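Local coordinates for MutT/nudix family protein (Streptococcus pneumoniae, PDB 4HFQ) that acts as a Nudix-family UDP-X diphosphatase, hydrolysing UDP-linked precursors of peptidoglycan biosynthesis, at the interface of chains A and B. Numbering follows the deposited sequence. Chains: chain A/B, MutT/nudix family protein.

Contact 1: the interface of chains A and B. Residues chain A 63, 65, 67; chain B 69-70, 99, 141.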
loop_
_atom_site.group_PDB
_atom_site.type_symbol
_atom_site.label_atom_id
_atom_site.label_comp_id
_atom_site.label_asym_id
_atom_site.label_seq_id
_atom_site.Cartn_x
_atom_site.Cartn_y
_atom_site.Cartn_z
ATOM N N SER A 63 -1.051 11.267 -7.060
ATOM C CA SER A 63 -0.856 11.925 -5.763
ATOM C C SER A 63 0.548 12.524 -5.717
ATOM O O SER A 63 1.443 12.051 -6.407
ATOM C CB SER A 63 -1.008 10.890 -4.621
ATOM O OG SER A 63 -0.670 11.392 -3.324
ATOM N N TYR A 65 2.177 12.104 -3.019
ATOM C CA TYR A 65 2.816 11.124 -2.130
ATOM C C TYR A 65 2.574 9.744 -2.679
ATOM O O TYR A 65 1.420 9.292 -2.721
ATOM C CB TYR A 65 2.278 11.281 -0.702
ATOM C CG TYR A 65 2.498 12.690 -0.238
ATOM C CD1 TYR A 65 3.715 13.067 0.332
ATOM C CD2 TYR A 65 1.535 13.677 -0.456
ATOM C CE1 TYR A 65 3.957 14.383 0.711
ATOM C CE2 TYR A 65 1.768 15.001 -0.087
ATOM C CZ TYR A 65 2.977 15.347 0.500
ATOM O OH TYR A 65 3.196 16.660 0.866
ATOM N N THR A 67 2.354 6.142 -2.415
ATOM C CA THR A 67 2.168 5.032 -1.477
ATOM C C THR A 67 1.314 3.982 -2.177
ATOM O O THR A 67 0.628 4.271 -3.147
ATOM C CB THR A 67 1.477 5.443 -0.132
ATOM O OG1 THR A 67 0.066 5.581 -0.304
ATOM C CG2 THR A 67 2.061 6.746 0.452
ATOM N N LEU B 69 -3.796 7.975 1.958
ATOM C CA LEU B 69 -2.391 7.609 1.915
ATOM C C LEU B 69 -2.034 6.561 2.973
ATOM O O LEU B 69 -2.545 6.581 4.087
ATOM C CB LEU B 69 -1.557 8.859 2.153
ATOM C CG LEU B 69 -1.760 10.058 1.222
ATOM C CD1 LEU B 69 -0.890 11.204 1.685
ATOM C CD2 LEU B 69 -1.434 9.652 -0.203
ATOM N N MET B 70 -1.107 5.689 2.661
ATOM C CA MET B 70 -0.718 4.653 3.623
ATOM C C MET B 70 0.317 5.184 4.604
ATOM O O MET B 70 1.362 5.697 4.204
ATOM C CB MET B 70 -0.135 3.476 2.855
ATOM C CG MET B 70 0.270 2.308 3.741
ATOM S SD MET B 70 0.884 0.992 2.676
ATOM C CE MET B 70 1.155 -0.364 3.812
ATOM N N PHE B 99 5.407 6.870 5.971
ATOM C CA PHE B 99 4.676 6.470 4.771
ATOM C C PHE B 99 4.953 5.054 4.367
ATOM O O PHE B 99 6.097 4.605 4.389
ATOM C CB PHE B 99 5.136 7.306 3.576
ATOM C CG PHE B 99 4.561 8.667 3.536
ATOM C CD1 PHE B 99 3.216 8.859 3.217
ATOM C CD2 PHE B 99 5.360 9.782 3.789
ATOM C CE1 PHE B 99 2.679 10.135 3.174
ATOM C CE2 PHE B 99 4.819 11.067 3.743
ATOM C CZ PHE B 99 3.481 11.234 3.433
ATOM N N LYS B 141 -4.239 16.066 4.478
ATOM C CA LYS B 141 -4.191 14.785 3.793
ATOM C C LYS B 141 -4.782 13.718 4.698
ATOM O O LYS B 141 -4.630 13.789 5.921
ATOM C CB LYS B 141 -2.737 14.478 3.440
ATOM C CG LYS B 141 -2.145 15.620 2.610
ATOM C CD LYS B 141 -0.648 15.560 2.406
ATOM C CE LYS B 141 0.084 16.375 3.457
ATOM N NZ LYS B 141 0.562 15.568 4.610
#
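The hydroxyl OG of A:Ser63, against which B:Leu69 rests its CD2 methyl at 3.7 Å, is gripped twice within its own chain. It accepts a hydrogen bond from the backbone N of A:Tyr65 at 3.0 Å and donates to the carbonyl O of the same residue, also at 3.0 Å. This probably steadies the backbone from which the tyrosine ring reaches chain B. Three side chains of chain B gather on one side of the ring, around its periphery. B:Lys141, bent at chi3 and chi4, brings its CD methylene up just outside the rim, 3.5 Å from CE2 of A:Tyr65. Past the opposite rim, B:Phe99 CZ lies 3.6 Å from A:Tyr65 CD1; the rings are nearly parallel but displaced so far that they do not overlap, so this is no stack. B:Leu69 CD1 fills in near A:Tyr65 CB. At the other end, A:Thr67 divides its branches: OG1 accepts a nearly straight hydrogen bond from the backbone N of B:Met70 at 3.2 Å (171° at H), while CG2 packs on B:Phe99 CD1 at 3.7 Å. A chi1 of 78° sets OG1 between the threonine's backbone N and carbonyl carbon and makes this division possible. The chain A residues connect helix 52-59 to strand 69-75; they lie across the Nudix domain of chain B, beside the start of strand 69-75, the end of strand 97-99 and the loop preceding strand 143-153.

Contact 2: the interface of chains A and B. Residues chain A 6-7, 44, 47-48; chain B 50, 55, 59.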
loop_
_atom_site.group_PDB
_atom_site.type_symbol
_atom_site.label_atom_id
_atom_site.label_comp_id
_atom_site.label_asym_id
_atom_site.label_seq_id
_atom_site.Cartn_x
_atom_site.Cartn_y
_atom_site.Cartn_z
ATOM N N PHE A 6 9.854 -6.598 -14.733
ATOM C CA PHE A 6 9.833 -5.311 -15.410
ATOM C C PHE A 6 8.762 -4.400 -14.806
ATOM O O PHE A 6 9.034 -3.234 -14.491
ATOM C CB PHE A 6 9.609 -5.441 -16.934
ATOM C CG PHE A 6 9.462 -4.107 -17.610
ATOM C CD1 PHE A 6 10.585 -3.315 -17.830
ATOM C CD2 PHE A 6 8.212 -3.612 -17.950
ATOM C CE1 PHE A 6 10.462 -2.082 -18.434
ATOM C CE2 PHE A 6 8.080 -2.358 -18.535
ATOM C CZ PHE A 6 9.216 -1.596 -18.781
ATOM N N VAL A 7 7.552 -4.920 -14.619
ATOM C CA VAL A 7 6.471 -4.103 -14.068
ATOM C C VAL A 7 6.786 -3.642 -12.648
ATOM O O VAL A 7 6.574 -2.465 -12.339
ATOM C CB VAL A 7 5.113 -4.833 -14.162
ATOM C CG1 VAL A 7 4.036 -4.111 -13.366
ATOM C CG2 VAL A 7 4.699 -4.953 -15.627
ATOM N N LEU A 44 8.234 3.021 -21.059
ATOM C CA LEU A 44 6.932 2.375 -20.975
ATOM C C LEU A 44 6.227 2.336 -22.330
ATOM O O LEU A 44 5.632 1.307 -22.691
ATOM C CB LEU A 44 6.065 3.059 -19.922
ATOM C CG LEU A 44 4.616 2.560 -19.962
ATOM C CD1 LEU A 44 4.558 1.069 -19.654
ATOM C CD2 LEU A 44 3.726 3.370 -19.031
ATOM N N ALA A 47 7.951 -0.385 -24.291
ATOM C CA ALA A 47 7.951 -1.724 -23.707
ATOM C C ALA A 47 6.573 -2.376 -23.697
ATOM O O ALA A 47 6.462 -3.569 -23.427
ATOM C CB ALA A 47 8.519 -1.689 -22.294
ATOM N N SER A 48 5.531 -1.602 -23.977
ATOM C CA SER A 48 4.169 -2.081 -23.828
ATOM C C SER A 48 3.326 -1.781 -25.059
ATOM O O SER A 48 3.607 -0.821 -25.792
ATOM C CB SER A 48 3.529 -1.452 -22.585
ATOM O OG SER A 48 3.149 -0.105 -22.818
ATOM N N LEU B 50 11.561 -7.730 -24.219
ATOM C CA LEU B 50 10.349 -7.752 -23.418
ATOM C C LEU B 50 9.175 -8.024 -24.329
ATOM O O LEU B 50 9.116 -7.510 -25.444
ATOM C CB LEU B 50 10.170 -6.418 -22.675
ATOM C CG LEU B 50 11.213 -6.062 -21.613
ATOM C CD1 LEU B 50 10.961 -4.637 -21.147
ATOM C CD2 LEU B 50 11.182 -7.031 -20.453
ATOM N N VAL B 55 3.488 -7.307 -21.167
ATOM C CA VAL B 55 3.675 -6.124 -20.323
ATOM C C VAL B 55 2.361 -5.344 -20.191
ATOM O O VAL B 55 1.951 -4.994 -19.083
ATOM C CB VAL B 55 4.824 -5.230 -20.839
ATOM C CG1 VAL B 55 4.875 -3.915 -20.065
ATOM C CG2 VAL B 55 6.156 -5.942 -20.705
ATOM N N LEU B 59 0.156 -4.724 -16.750
ATOM C CA LEU B 59 -0.045 -3.355 -16.274
ATOM C C LEU B 59 -1.504 -3.021 -16.021
ATOM O O LEU B 59 -1.830 -2.245 -15.127
ATOM C CB LEU B 59 0.553 -2.354 -17.267
ATOM C CG LEU B 59 2.073 -2.249 -17.221
ATOM C CD1 LEU B 59 2.546 -1.476 -18.427
ATOM C CD2 LEU B 59 2.598 -1.594 -15.951
#
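One face of the A:Phe6 ring receives the CD1 methyl of B:Leu50, which stands 3.6 Å above the ring plane and 3.8 Å from the centroid in a CH-pi contact, displaced toward the rim at CD1. The ring carbons CD2 and CE2 meet B:Val55, whose CG1 lies 3.9 Å from CE2. With its CG anti to the backbone N (chi1 175°), A:Phe6 extends from helix 3-23 so that its face meets B:Leu50 and its CD2/CE2 edge B:Val55, both crossing it at about a right angle. In this largely apolar interface patch, helices 3-23 and 27-47 of chain A, from the family's N-terminal segment, pack on helix 52-59 of chain B and on B:Leu50 before it, which may help hold the two chains together. B:Val55 also packs its CB and both methyls around the carbonyl O of A:Ala47 at the end of helix 27-47. A:Ser48 ties that helix end, its OG donating to the carbonyl O of A:Leu44 at 2.9 Å, tilted 33° from the carbonyl plane. One turn beyond B:Val55, B:Leu59 sends CD2 to A:Val7 CG1 at 3.9 Å and CD1 to A:Leu44, which runs in the opposite direction; the methyls A:Leu44 CD1 and B:Leu59 CD1 press together at a tight 3.5 Å.

Contact 3: the interface of chains A and B. Residues chain A 50, 54, 57-58, 140; chain B 62-63.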
loop_
_atom_site.group_PDB
_atom_site.type_symbol
_atom_site.label_atom_id
_atom_site.label_comp_id
_atom_site.label_asym_id
_atom_site.label_seq_id
_atom_site.Cartn_x
_atom_site.Cartn_y
_atom_site.Cartn_z
ATOM N N LEU A 50 0.233 -0.795 -24.792
ATOM C CA LEU A 50 -0.833 0.106 -24.348
ATOM C C LEU A 50 -1.066 1.211 -25.382
ATOM O O LEU A 50 -0.102 1.716 -25.968
ATOM C CB LEU A 50 -0.480 0.723 -22.990
ATOM C CG LEU A 50 -0.368 -0.193 -21.769
ATOM C CD1 LEU A 50 0.111 0.611 -20.563
ATOM C CD2 LEU A 50 -1.698 -0.886 -21.496
ATOM N N GLU A 54 -4.249 4.740 -22.538
ATOM C CA GLU A 54 -3.845 3.833 -21.464
ATOM C C GLU A 54 -2.478 4.189 -20.892
ATOM O O GLU A 54 -2.281 4.142 -19.674
ATOM C CB GLU A 54 -3.853 2.388 -21.952
ATOM C CG GLU A 54 -5.243 1.858 -22.263
ATOM C CD GLU A 54 -5.218 0.551 -23.016
ATOM O OE1 GLU A 54 -4.361 0.391 -23.913
ATOM O OE2 GLU A 54 -6.066 -0.316 -22.723
ATOM N N GLU A 57 -2.832 7.070 -18.729
ATOM C CA GLU A 57 -3.489 6.634 -17.482
ATOM C C GLU A 57 -2.479 6.066 -16.480
ATOM O O GLU A 57 -2.592 6.322 -15.276
ATOM C CB GLU A 57 -4.642 5.650 -17.762
ATOM C CG GLU A 57 -5.890 6.326 -18.324
ATOM C CD GLU A 57 -7.051 5.383 -18.567
ATOM O OE1 GLU A 57 -6.860 4.145 -18.561
ATOM O OE2 GLU A 57 -8.175 5.894 -18.771
ATOM N N VAL A 58 -1.494 5.310 -16.967
ATOM C CA VAL A 58 -0.423 4.805 -16.093
ATOM C C VAL A 58 0.450 5.943 -15.570
ATOM O O VAL A 58 0.815 5.973 -14.397
ATOM C CB VAL A 58 0.449 3.721 -16.789
ATOM C CG1 VAL A 58 1.673 3.370 -15.953
ATOM C CG2 VAL A 58 -0.364 2.464 -17.043
ATOM N N SER A 140 -0.420 -2.249 -12.618
ATOM C CA SER A 140 0.396 -1.027 -12.686
ATOM C C SER A 140 0.496 -0.335 -11.327
ATOM O O SER A 140 1.590 0.135 -10.954
ATOM C CB SER A 140 -0.123 -0.082 -13.761
ATOM O OG SER A 140 -1.462 0.272 -13.547
ATOM N N THR B 62 -5.051 0.336 -16.066
ATOM C CA THR B 62 -4.220 1.521 -16.122
ATOM C C THR B 62 -4.814 2.715 -15.365
ATOM O O THR B 62 -4.071 3.552 -14.851
ATOM C CB THR B 62 -3.919 1.894 -17.586
ATOM O OG1 THR B 62 -5.145 2.031 -18.311
ATOM C CG2 THR B 62 -3.073 0.771 -18.215
ATOM N N SER B 63 -6.142 2.780 -15.310
ATOM C CA SER B 63 -6.838 3.851 -14.594
ATOM C C SER B 63 -6.586 3.716 -13.099
ATOM O O SER B 63 -6.648 2.613 -12.552
ATOM C CB SER B 63 -8.343 3.815 -14.883
ATOM O OG SER B 63 -8.613 4.046 -16.257
HETATM O O HOH W 1 -1.906 3.009 -13.314
#
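B:Thr62 pushes its CG2 methyl against A:Val58 CG2 at 3.4 Å, tighter than ordinary van der Waals contact, at the apolar centre of this patch between two copies of the Nudix hydrolase, where helix 52-59 of the N-terminal region meets the partner's connecting segment. A:Leu50 reaches toward the same methyl tip to tip, its CD2 3.9 Å from B:Thr62 CG2. Behind the methyl, the threonine CB rests near the carbonyl O of A:Glu54, one turn back from A:Val58. The two threonine branches serve different surroundings: with chi1 at 55°, OG1 sits between its backbone N and carbonyl carbon and points away from the apolar centre to A:Glu57. It donates to A:Glu57 OE1 at 2.7 Å, which receives it through its anti lone pair, on the side away from OE2. The glutamate chain is extended beyond CG, and its CB packs across B:Thr62. B:Ser63 OG lies over the carboxylate face, 2.9 Å from A:Glu57 OE1 in a weak bond and near OE2 as well; the two hydroxyls may together favour the charged carboxylate. Less comfortable is the approach of the carbonyl oxygens A:Glu57 O and B:Thr62 O, both acceptors, at 3.2 Å. B:Thr62 O has a better partner in a water 2.7 Å away, and this water is also 2.8 Å from A:Ser140 OG, carrying the rim over to the loop before strand 143-153.

Contacts 2 and 3 lie close together, about 11 Å between the centres of their C-alpha atoms, whereas contact 1 is about 25 Å from contact 2 and 19 Å from contact 3. Helix 52-59 and Leu50 serve both contact 2 and contact 3; under the two-fold, Ser63 takes part in contacts 1 and 3. Neighbouring residues of one loop, Ser140 and Lys141, likewise enter contacts 3 and 1. The interface therefore runs from the packed N-terminal helices, along the connecting segment, to the partner's Nudix domain. Such an intertwined arrangement suggests a genuine dimer, although the structure alone does not prove it.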